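Local coordinates for catalase (Exiguobacterium oxidotolerans, PDB 2J2M), which probably breaks hydrogen peroxide down to water and oxygen at a buried haem, as a catalase whose assembly holds four subunits, at residues F94-H99 / A188-M193; S103-R108 / N240-D245; T119-W124 / L320-L325. All blocks are in the same frame, centred on the assembly; numbering follows the deposited sequence.

Contact 1 of 3, residues F94-H99 / A188-M193; sequences FSTVIH and ASYRKM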
loop_
_atom_site.group_PDB
_atom_site.type_symbol
_atom_site.label_atom_id
_atom_site.label_comp_id
_atom_site.label_asym_id
_atom_site.label_seq_id
_atom_site.Cartn_x
_atom_site.Cartn_y
_atom_site.Cartn_z
ATOM N N PHE A 94 -26.478 1.444 -2.646
ATOM C CA PHE A 94 -27.263 0.739 -1.658
ATOM C C PHE A 94 -26.486 -0.512 -1.328
ATOM O O PHE A 94 -25.712 -0.986 -2.141
ATOM C CB PHE A 94 -28.646 0.408 -2.233
ATOM C CG PHE A 94 -29.393 1.623 -2.738
ATOM C CD1 PHE A 94 -29.634 1.790 -4.102
ATOM C CD2 PHE A 94 -29.810 2.633 -1.849
ATOM C CE1 PHE A 94 -30.310 2.928 -4.565
ATOM C CE2 PHE A 94 -30.486 3.751 -2.302
ATOM C CZ PHE A 94 -30.735 3.907 -3.656
ATOM N N SER A 95 -26.675 -1.046 -0.135
ATOM C CA SER A 95 -25.749 -2.054 0.384
ATOM C C SER A 95 -26.354 -2.836 1.524
ATOM O O SER A 95 -27.359 -2.404 2.087
ATOM C CB SER A 95 -24.428 -1.390 0.834
ATOM O OG SER A 95 -24.652 -0.412 1.830
ATOM N N THR A 96 -25.793 -4.009 1.825
ATOM C CA THR A 96 -26.046 -4.655 3.113
ATOM C C THR A 96 -24.938 -4.191 4.040
ATOM O O THR A 96 -24.257 -3.248 3.690
ATOM C CB THR A 96 -26.079 -6.190 3.021
ATOM O OG1 THR A 96 -24.876 -6.661 2.401
ATOM C CG2 THR A 96 -27.294 -6.644 2.249
ATOM N N VAL A 97 -24.761 -4.822 5.203
ATOM C CA VAL A 97 -23.780 -4.360 6.200
ATOM C C VAL A 97 -22.672 -5.364 6.516
ATOM O O VAL A 97 -21.489 -5.103 6.294
ATOM C CB VAL A 97 -24.458 -3.929 7.576
ATOM C CG1 VAL A 97 -23.387 -3.437 8.611
ATOM C CG2 VAL A 97 -25.511 -2.847 7.359
ATOM N N ILE A 98 -23.061 -6.496 7.094
ATOM C CA ILE A 98 -22.114 -7.307 7.829
ATOM C C ILE A 98 -21.239 -8.154 6.902
ATOM O O ILE A 98 -20.009 -8.125 7.026
ATOM C CB ILE A 98 -22.800 -8.153 8.919
ATOM C CG1 ILE A 98 -23.313 -7.266 10.058
ATOM C CG2 ILE A 98 -21.822 -9.191 9.481
ATOM C CD1 ILE A 98 -22.219 -6.305 10.720
ATOM N N HIS A 99 -21.857 -8.872 5.965
ATOM C CA HIS A 99 -21.109 -9.807 5.152
ATOM C C HIS A 99 -20.401 -9.188 3.922
ATOM O O HIS A 99 -20.564 -8.031 3.631
ATOM C CB HIS A 99 -21.995 -10.984 4.804
ATOM C CG HIS A 99 -22.371 -11.817 5.992
ATOM N ND1 HIS A 99 -23.444 -11.517 6.801
ATOM C CD2 HIS A 99 -21.820 -12.943 6.502
ATOM C CE1 HIS A 99 -23.545 -12.427 7.755
ATOM N NE2 HIS A 99 -22.575 -13.306 7.592
ATOM N N ALA A 188 -37.155 -6.442 0.061
ATOM C CA ALA A 188 -37.290 -7.268 -1.142
ATOM C C ALA A 188 -36.342 -6.796 -2.246
ATOM O O ALA A 188 -35.906 -7.583 -3.110
ATOM C CB ALA A 188 -38.760 -7.274 -1.648
ATOM N N SER A 189 -36.080 -5.491 -2.242
ATOM C CA SER A 189 -34.936 -4.954 -2.950
ATOM C C SER A 189 -34.601 -3.520 -2.546
ATOM O O SER A 189 -35.334 -2.846 -1.792
ATOM C CB SER A 189 -35.094 -5.071 -4.468
ATOM O OG SER A 189 -36.239 -4.383 -4.886
ATOM N N TYR A 190 -33.463 -3.086 -3.076
ATOM C CA TYR A 190 -32.971 -1.735 -2.923
ATOM C C TYR A 190 -33.981 -0.655 -3.325
ATOM O O TYR A 190 -34.044 0.396 -2.677
ATOM C CB TYR A 190 -31.661 -1.599 -3.699
ATOM C CG TYR A 190 -30.556 -2.512 -3.175
ATOM C CD1 TYR A 190 -30.395 -2.733 -1.818
ATOM C CD2 TYR A 190 -29.665 -3.142 -4.050
ATOM C CE1 TYR A 190 -29.377 -3.569 -1.336
ATOM C CE2 TYR A 190 -28.645 -3.973 -3.574
ATOM C CZ TYR A 190 -28.507 -4.173 -2.213
ATOM O OH TYR A 190 -27.511 -4.977 -1.734
ATOM N N ARG A 191 -34.780 -0.923 -4.362
ATOM C CA ARG A 191 -35.726 0.062 -4.877
ATOM C C ARG A 191 -37.033 0.051 -4.079
ATOM O O ARG A 191 -37.872 0.966 -4.199
ATOM C CB ARG A 191 -35.968 -0.132 -6.381
ATOM C CG ARG A 191 -36.677 -1.412 -6.752
ATOM C CD ARG A 191 -36.379 -1.837 -8.197
ATOM N NE ARG A 191 -37.432 -1.374 -9.075
ATOM C CZ ARG A 191 -38.441 -2.118 -9.516
ATOM N NH1 ARG A 191 -38.525 -3.407 -9.211
ATOM N NH2 ARG A 191 -39.349 -1.564 -10.308
ATOM N N LYS A 192 -37.191 -0.972 -3.241
ATOM C CA LYS A 192 -38.395 -1.095 -2.427
ATOM C C LYS A 192 -38.122 -0.914 -0.937
ATOM O O LYS A 192 -38.649 -1.646 -0.104
ATOM C CB LYS A 192 -39.081 -2.422 -2.708
ATOM C CG LYS A 192 -39.479 -2.559 -4.161
ATOM C CD LYS A 192 -40.401 -3.739 -4.398
ATOM C CE LYS A 192 -40.640 -3.892 -5.903
ATOM N NZ LYS A 192 -41.397 -5.138 -6.170
ATOM N N MET A 193 -37.306 0.081 -0.622
ATOM C CA MET A 193 -36.947 0.402 0.751
ATOM C C MET A 193 -36.835 1.905 0.936
ATOM O O MET A 193 -36.648 2.668 -0.025
ATOM C CB MET A 193 -35.609 -0.245 1.122
ATOM C CG MET A 193 -34.387 0.514 0.621
ATOM S SD MET A 193 -32.901 -0.454 0.885
ATOM C CE MET A 193 -31.631 0.694 0.267
#
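F94 meets Y190 and M193 where the end of strand 87-95 is faced by the loop between helix 174-180 and strand 195-196. The aromatic contact is carried by one methylene group. CB of F94 sits over a face of the Y190 ring, 3.9 Å from its centroid and 25° off the normal, a CH-pi contact displaced toward the CG end of the ring. The side chains pass one another head to tail, and it is the F94 methylene, not its ring, that lies over the tyrosine face. The F94 ring turns instead to F113, edge to face.

The purely apolar contact is made by M193. Its CG lies between the backbone N and the carbonyl carbon (chi1 80°), and from there the chain runs extended, bringing the terminal CE to 3.4 Å from F94 CD2. A slender, flexible thioether suits a place where a methyl must be delivered deep beside a ring.

Further along the tyrosine, Y190 CE1 comes within 3.9 Å of S95 N, and Y190 OH lies 4.3 Å from the T96 methyl CG2. The hydroxyl finds its polar partner in E105, while S95 OG, its CB directed away from the loop, bonds H56 ND1. The S95 side chain comes within about 4 Å of the haem, nearest atoms. A serine and histidine so placed are consistent with the distal pocket of this family.

An alanine at Y190 would probably open a gap under F94 CB and leave the E105 carboxylate without its phenolic partner.

The chemistry divides cleanly: dispersion and CH-pi forces join strand to loop, while the polar ends of Y190 and S95 are satisfied by residues elsewhere, so tyrosine serves as an apolar plate with a hydrogen-bonding tip.

Contact 2 of 3, residues S103-R108 / N240-D245; sequences SPETLR and NHASND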
loop_
_atom_site.group_PDB
_atom_site.type_symbol
_atom_site.label_atom_id
_atom_site.label_comp_id
_atom_site.label_asym_id
_atom_site.label_seq_id
_atom_site.Cartn_x
_atom_site.Cartn_y
_atom_site.Cartn_z
ATOM N N SER A 103 -21.728 -11.764 -0.959
ATOM C CA SER A 103 -22.614 -12.254 0.055
ATOM C C SER A 103 -24.081 -12.158 -0.431
ATOM O O SER A 103 -24.443 -11.227 -1.169
ATOM C CB SER A 103 -22.443 -11.395 1.298
ATOM O OG SER A 103 -22.941 -12.119 2.410
ATOM N N PRO A 104 -24.945 -13.103 -0.006
ATOM C CA PRO A 104 -26.305 -12.999 -0.530
ATOM C C PRO A 104 -26.970 -11.677 -0.137
ATOM O O PRO A 104 -26.653 -11.106 0.914
ATOM C CB PRO A 104 -27.008 -14.197 0.104
ATOM C CG PRO A 104 -25.882 -15.164 0.355
ATOM C CD PRO A 104 -24.796 -14.284 0.860
ATOM N N GLU A 105 -27.853 -11.182 -1.001
ATOM C CA GLU A 105 -28.624 -9.986 -0.678
ATOM C C GLU A 105 -29.931 -10.306 0.084
ATOM O O GLU A 105 -30.794 -9.436 0.258
ATOM C CB GLU A 105 -28.846 -9.130 -1.943
ATOM C CG GLU A 105 -27.521 -8.496 -2.432
ATOM C CD GLU A 105 -27.625 -7.762 -3.770
ATOM O OE1 GLU A 105 -28.409 -8.190 -4.646
ATOM O OE2 GLU A 105 -26.897 -6.748 -3.949
ATOM N N THR A 106 -30.050 -11.547 0.561
ATOM C CA THR A 106 -31.259 -11.999 1.236
ATOM C C THR A 106 -31.061 -12.102 2.739
ATOM O O THR A 106 -31.927 -12.608 3.438
ATOM C CB THR A 106 -31.695 -13.399 0.751
ATOM O OG1 THR A 106 -30.550 -14.250 0.720
ATOM C CG2 THR A 106 -32.291 -13.348 -0.626
ATOM N N LEU A 107 -29.918 -11.643 3.237
ATOM C CA LEU A 107 -29.658 -11.685 4.688
ATOM C C LEU A 107 -30.297 -10.518 5.414
ATOM O O LEU A 107 -30.458 -9.420 4.840
ATOM C CB LEU A 107 -28.147 -11.724 4.986
ATOM C CG LEU A 107 -27.342 -12.783 4.216
ATOM C CD1 LEU A 107 -25.977 -12.884 4.772
ATOM C CD2 LEU A 107 -28.020 -14.147 4.224
ATOM N N ARG A 108 -30.630 -10.771 6.680
ATOM C CA ARG A 108 -31.081 -9.766 7.610
ATOM C C ARG A 108 -29.953 -8.781 7.956
ATOM O O ARG A 108 -28.873 -9.171 8.430
ATOM C CB ARG A 108 -31.585 -10.455 8.889
ATOM C CG ARG A 108 -32.289 -9.492 9.883
ATOM C CD ARG A 108 -32.962 -10.245 11.014
ATOM N NE ARG A 108 -33.913 -11.253 10.518
ATOM C CZ ARG A 108 -35.137 -10.991 10.053
ATOM N NH1 ARG A 108 -35.896 -11.996 9.635
ATOM N NH2 ARG A 108 -35.598 -9.731 9.985
ATOM N N ASN A 240 -27.742 -12.712 -5.742
ATOM C CA ASN A 240 -27.606 -11.328 -6.203
ATOM C C ASN A 240 -28.944 -10.648 -6.522
ATOM O O ASN A 240 -28.993 -9.842 -7.457
ATOM C CB ASN A 240 -26.784 -11.316 -7.493
ATOM C CG ASN A 240 -25.500 -12.103 -7.377
ATOM O OD1 ASN A 240 -24.590 -11.723 -6.622
ATOM N ND2 ASN A 240 -25.399 -13.200 -8.146
ATOM N N HIS A 241 -30.017 -10.949 -5.776
ATOM C CA HIS A 241 -31.374 -10.580 -6.237
ATOM C C HIS A 241 -31.644 -9.080 -6.257
ATOM O O HIS A 241 -32.236 -8.575 -7.215
ATOM C CB HIS A 241 -32.493 -11.327 -5.487
ATOM C CG HIS A 241 -32.919 -10.661 -4.216
ATOM N ND1 HIS A 241 -32.256 -10.844 -3.018
ATOM C CD2 HIS A 241 -33.941 -9.809 -3.955
ATOM C CE1 HIS A 241 -32.842 -10.118 -2.079
ATOM N NE2 HIS A 241 -33.867 -9.482 -2.621
ATOM N N ALA A 242 -31.198 -8.367 -5.221
ATOM C CA ALA A 242 -31.525 -6.949 -5.099
ATOM C C ALA A 242 -30.801 -6.157 -6.173
ATOM O O ALA A 242 -31.405 -5.310 -6.828
ATOM C CB ALA A 242 -31.217 -6.430 -3.710
ATOM N N SER A 243 -29.520 -6.474 -6.367
ATOM C CA SER A 243 -28.687 -5.874 -7.429
ATOM C C SER A 243 -29.291 -6.136 -8.811
ATOM O O SER A 243 -29.507 -5.203 -9.581
ATOM C CB SER A 243 -27.248 -6.432 -7.383
ATOM O OG SER A 243 -26.531 -5.848 -6.311
ATOM N N ASN A 244 -29.526 -7.414 -9.105
ATOM C CA ASN A 244 -30.216 -7.857 -10.304
ATOM C C ASN A 244 -31.504 -7.069 -10.603
ATOM O O ASN A 244 -31.645 -6.517 -11.696
ATOM C CB ASN A 244 -30.558 -9.341 -10.160
ATOM C CG ASN A 244 -30.748 -10.034 -11.497
ATOM O OD1 ASN A 244 -30.545 -9.434 -12.565
ATOM N ND2 ASN A 244 -31.112 -11.327 -11.447
ATOM N N ASP A 245 -32.414 -7.018 -9.622
ATOM C CA ASP A 245 -33.716 -6.361 -9.760
ATOM C C ASP A 245 -33.583 -4.850 -9.991
ATOM O O ASP A 245 -34.279 -4.292 -10.834
ATOM C CB ASP A 245 -34.614 -6.649 -8.529
ATOM C CG ASP A 245 -35.868 -5.768 -8.488
ATOM O OD1 ASP A 245 -36.822 -6.035 -9.231
ATOM O OD2 ASP A 245 -35.909 -4.795 -7.709
HETATM O O HOH W 1 -29.924 -12.451 -3.047
#
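E105 pushes its carboxylate against the start of helix 241-251. At the residue just before the helix, E105 OE1 comes to 3.1 Å from N240 C, while the N240 side chain turns away and bonds R58 through OD1. H241 follows, its ring taking E105 O at the edge near its plane, with CE1 3.2 Å from that oxygen. T106 places CG2 3.5 Å from H241 ND1. A water in the ring plane lies 2.8 Å from H241 ND1, accepts from H241 N, and bonds E105 N weakly. A242 suits its place by being small: its methyl CB stands 3.4 Å from E105 OE1, close to the carboxylate. S243 then grips both oxygens. Its backbone N gives a nearly straight bond to E105 OE1 (2.7 Å, 175°), met on the syn side 26° out of the carboxylate plane, and its OG donates to E105 OE2, 2.6 Å away, on the syn lone pair. The extended glutamate chain spans the distance, and paired donors hold the carboxylate's rotation. An acidic group receiving a first-turn N-H is typical of helix amino ends, where the helix dipole would probably favour its negative charge.

Contact 3 of 3, residues T119-W124 / L320-L325; sequences TEEGNW and LVPGML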
loop_
_atom_site.group_PDB
_atom_site.type_symbol
_atom_site.label_atom_id
_atom_site.label_comp_id
_atom_site.label_asym_id
_atom_site.label_seq_id
_atom_site.Cartn_x
_atom_site.Cartn_y
_atom_site.Cartn_z
ATOM N N THR A 119 -22.785 19.056 -6.191
ATOM C CA THR A 119 -23.354 20.406 -6.094
ATOM C C THR A 119 -22.440 21.526 -6.641
ATOM O O THR A 119 -21.229 21.362 -6.707
ATOM C CB THR A 119 -23.635 20.665 -4.592
ATOM O OG1 THR A 119 -24.927 20.137 -4.246
ATOM C CG2 THR A 119 -23.552 22.110 -4.235
ATOM N N GLU A 120 -23.022 22.670 -6.989
ATOM C CA GLU A 120 -22.230 23.848 -7.416
ATOM C C GLU A 120 -21.254 24.406 -6.334
ATOM O O GLU A 120 -20.248 25.026 -6.667
ATOM C CB GLU A 120 -23.144 24.944 -8.004
ATOM C CG GLU A 120 -22.437 25.789 -9.086
ATOM C CD GLU A 120 -23.347 26.180 -10.269
ATOM O OE1 GLU A 120 -24.191 27.102 -10.100
ATOM O OE2 GLU A 120 -23.208 25.580 -11.367
ATOM N N GLU A 121 -21.550 24.149 -5.058
ATOM C CA GLU A 121 -20.668 24.514 -3.928
ATOM C C GLU A 121 -19.988 23.312 -3.260
ATOM O O GLU A 121 -19.737 23.337 -2.047
ATOM C CB GLU A 121 -21.433 25.349 -2.874
ATOM C CG GLU A 121 -21.849 26.746 -3.376
ATOM C CD GLU A 121 -22.335 27.680 -2.271
ATOM O OE1 GLU A 121 -22.693 27.222 -1.143
ATOM O OE2 GLU A 121 -22.380 28.897 -2.554
ATOM N N GLY A 122 -19.708 22.261 -4.034
ATOM C CA GLY A 122 -19.094 21.039 -3.481
ATOM C C GLY A 122 -19.968 19.788 -3.404
ATOM O O GLY A 122 -21.182 19.810 -3.705
ATOM N N ASN A 123 -19.340 18.679 -3.027
ATOM C CA ASN A 123 -20.080 17.430 -2.797
ATOM C C ASN A 123 -20.707 17.392 -1.399
ATOM O O ASN A 123 -20.056 17.762 -0.398
ATOM C CB ASN A 123 -19.204 16.181 -3.026
ATOM C CG ASN A 123 -18.793 15.994 -4.502
ATOM O OD1 ASN A 123 -19.179 16.787 -5.383
ATOM N ND2 ASN A 123 -17.984 14.953 -4.767
ATOM N N TRP A 124 -21.968 16.946 -1.355
ATOM C CA TRP A 124 -22.631 16.572 -0.133
ATOM C C TRP A 124 -22.935 15.093 -0.156
ATOM O O TRP A 124 -23.618 14.593 -1.080
ATOM C CB TRP A 124 -23.955 17.320 0.015
ATOM C CG TRP A 124 -24.834 16.777 1.141
ATOM C CD1 TRP A 124 -24.436 16.405 2.393
ATOM C CD2 TRP A 124 -26.246 16.594 1.107
ATOM N NE1 TRP A 124 -25.505 15.968 3.132
ATOM C CE2 TRP A 124 -26.634 16.082 2.371
ATOM C CE3 TRP A 124 -27.230 16.816 0.134
ATOM C CZ2 TRP A 124 -27.951 15.774 2.678
ATOM C CZ3 TRP A 124 -28.550 16.505 0.450
ATOM C CH2 TRP A 124 -28.893 15.992 1.710
ATOM N N LEU A 320 -20.205 17.779 3.856
ATOM C CA LEU A 320 -21.399 18.633 3.778
ATOM C C LEU A 320 -21.106 19.900 3.016
ATOM O O LEU A 320 -19.960 20.310 2.958
ATOM C CB LEU A 320 -21.871 18.998 5.187
ATOM C CG LEU A 320 -22.211 17.834 6.120
ATOM C CD1 LEU A 320 -22.453 18.392 7.484
ATOM C CD2 LEU A 320 -23.437 17.129 5.616
ATOM N N VAL A 321 -22.132 20.523 2.451
ATOM C CA VAL A 321 -21.957 21.783 1.732
ATOM C C VAL A 321 -22.275 22.971 2.649
ATOM O O VAL A 321 -22.885 22.782 3.689
ATOM C CB VAL A 321 -22.794 21.851 0.425
ATOM C CG1 VAL A 321 -22.121 21.043 -0.706
ATOM C CG2 VAL A 321 -24.266 21.438 0.668
ATOM N N PRO A 322 -21.833 24.198 2.290
ATOM C CA PRO A 322 -22.131 25.301 3.226
ATOM C C PRO A 322 -23.638 25.398 3.429
ATOM O O PRO A 322 -24.407 25.218 2.467
ATOM C CB PRO A 322 -21.561 26.548 2.506
ATOM C CG PRO A 322 -20.454 25.994 1.574
ATOM C CD PRO A 322 -21.045 24.642 1.113
ATOM N N GLY A 323 -24.067 25.634 4.667
ATOM C CA GLY A 323 -25.481 25.635 5.003
ATOM C C GLY A 323 -25.793 24.389 5.810
ATOM O O GLY A 323 -26.901 24.226 6.328
ATOM N N MET A 324 -24.795 23.505 5.919
ATOM C CA MET A 324 -24.952 22.213 6.573
ATOM C C MET A 324 -23.813 21.978 7.534
ATOM O O MET A 324 -22.662 22.240 7.193
ATOM C CB MET A 324 -24.969 21.091 5.540
ATOM C CG MET A 324 -26.237 21.037 4.704
ATOM S SD MET A 324 -26.124 19.665 3.562
ATOM C CE MET A 324 -27.678 19.878 2.637
ATOM N N LEU A 325 -24.142 21.486 8.730
ATOM C CA LEU A 325 -23.138 21.164 9.746
ATOM C C LEU A 325 -23.510 19.867 10.469
ATOM O O LEU A 325 -24.674 19.513 10.513
ATOM C CB LEU A 325 -22.970 22.334 10.755
ATOM C CG LEU A 325 -22.190 23.611 10.363
ATOM C CD1 LEU A 325 -22.252 24.626 11.474
ATOM C CD2 LEU A 325 -20.718 23.311 10.098
HETATM O O HOH W 2 -24.023 25.135 -0.530
HETATM O O HOH W 3 -18.275 18.814 1.581
#
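A Met-aromatic contact, M324 on W124, joins the start of strand 122-129, just past the type I turn T119-G122 that closes its hairpin with strand 112-119, to the end of the type II turn V321-M324, which leads into strand 324-326. The extended M324 chain crosses the indole at about a right angle. M324 SD stands 3.7 Å from the centroid of the W124 five-membered ring, 5° off its normal. M324 CE stands 3.8 Å from the centroid of the W124 six-membered ring, 6° off its normal. Sulfur and methyl thus lie over one face, each above its own ring. W124 CG is anti to the backbone N (chi1 169°), which carries the indole toward L320, whose CD2 lies 3.4 Å from W124 NE1; F117 stacks on the same indole.

V321, first residue of the type II turn, points its side chain at the other segment. Its CG1 rests 3.6 Å from E121 O, and CG2 faces W124 CB; a beta-branched valine offers one methyl to the type I turn and one to the strand. The ring of P322 lies against E121, with CG 3.7 Å from E121 OE1. Proline suits the second place of a type II turn, and glycine the third, where the backbone angles of G323 would jam any CB against the preceding carbonyl. G122 needs glycine for the same reason.

Two waters complete the seam. One donates to E121 OE1 and P322 O, while the other donates to N123 O (2.9 Å) and L320 O (2.6 Å). E121 OE2 finds its own partner in Y398, and N123 and P322 pack against Q12 and V14 of a neighbouring subunit.

Sulfur, methyls and the indole thus hold the two segments together directly, while pairs of acceptors, one carboxylate with a carbonyl and one pair of carbonyls, are bridged by donating waters.

All three contacts are buried; contacts 2 and 3 each include partly exposed residues and meet a neighbouring subunit, while all touching residues of contact 1 are buried. Contacts 1 and 2 are neighbours, their centres 7 Å apart, and are linked by probable hydrogen bonds, among them S189 OG with D245 OD2, besides the tyrosine-glutamate pair. Contact 1, beside the haem, is apolar across its segments, whereas contact 2 is held by a carboxylate at a helix start. Contact 3 stands about 26 Å from contact 1 and 32 Å from contact 2, centre to centre, yet reaches the same sheet as contact 1. There, sulfur-aromatic packing and bridging waters replace the direct bonds of contact 2.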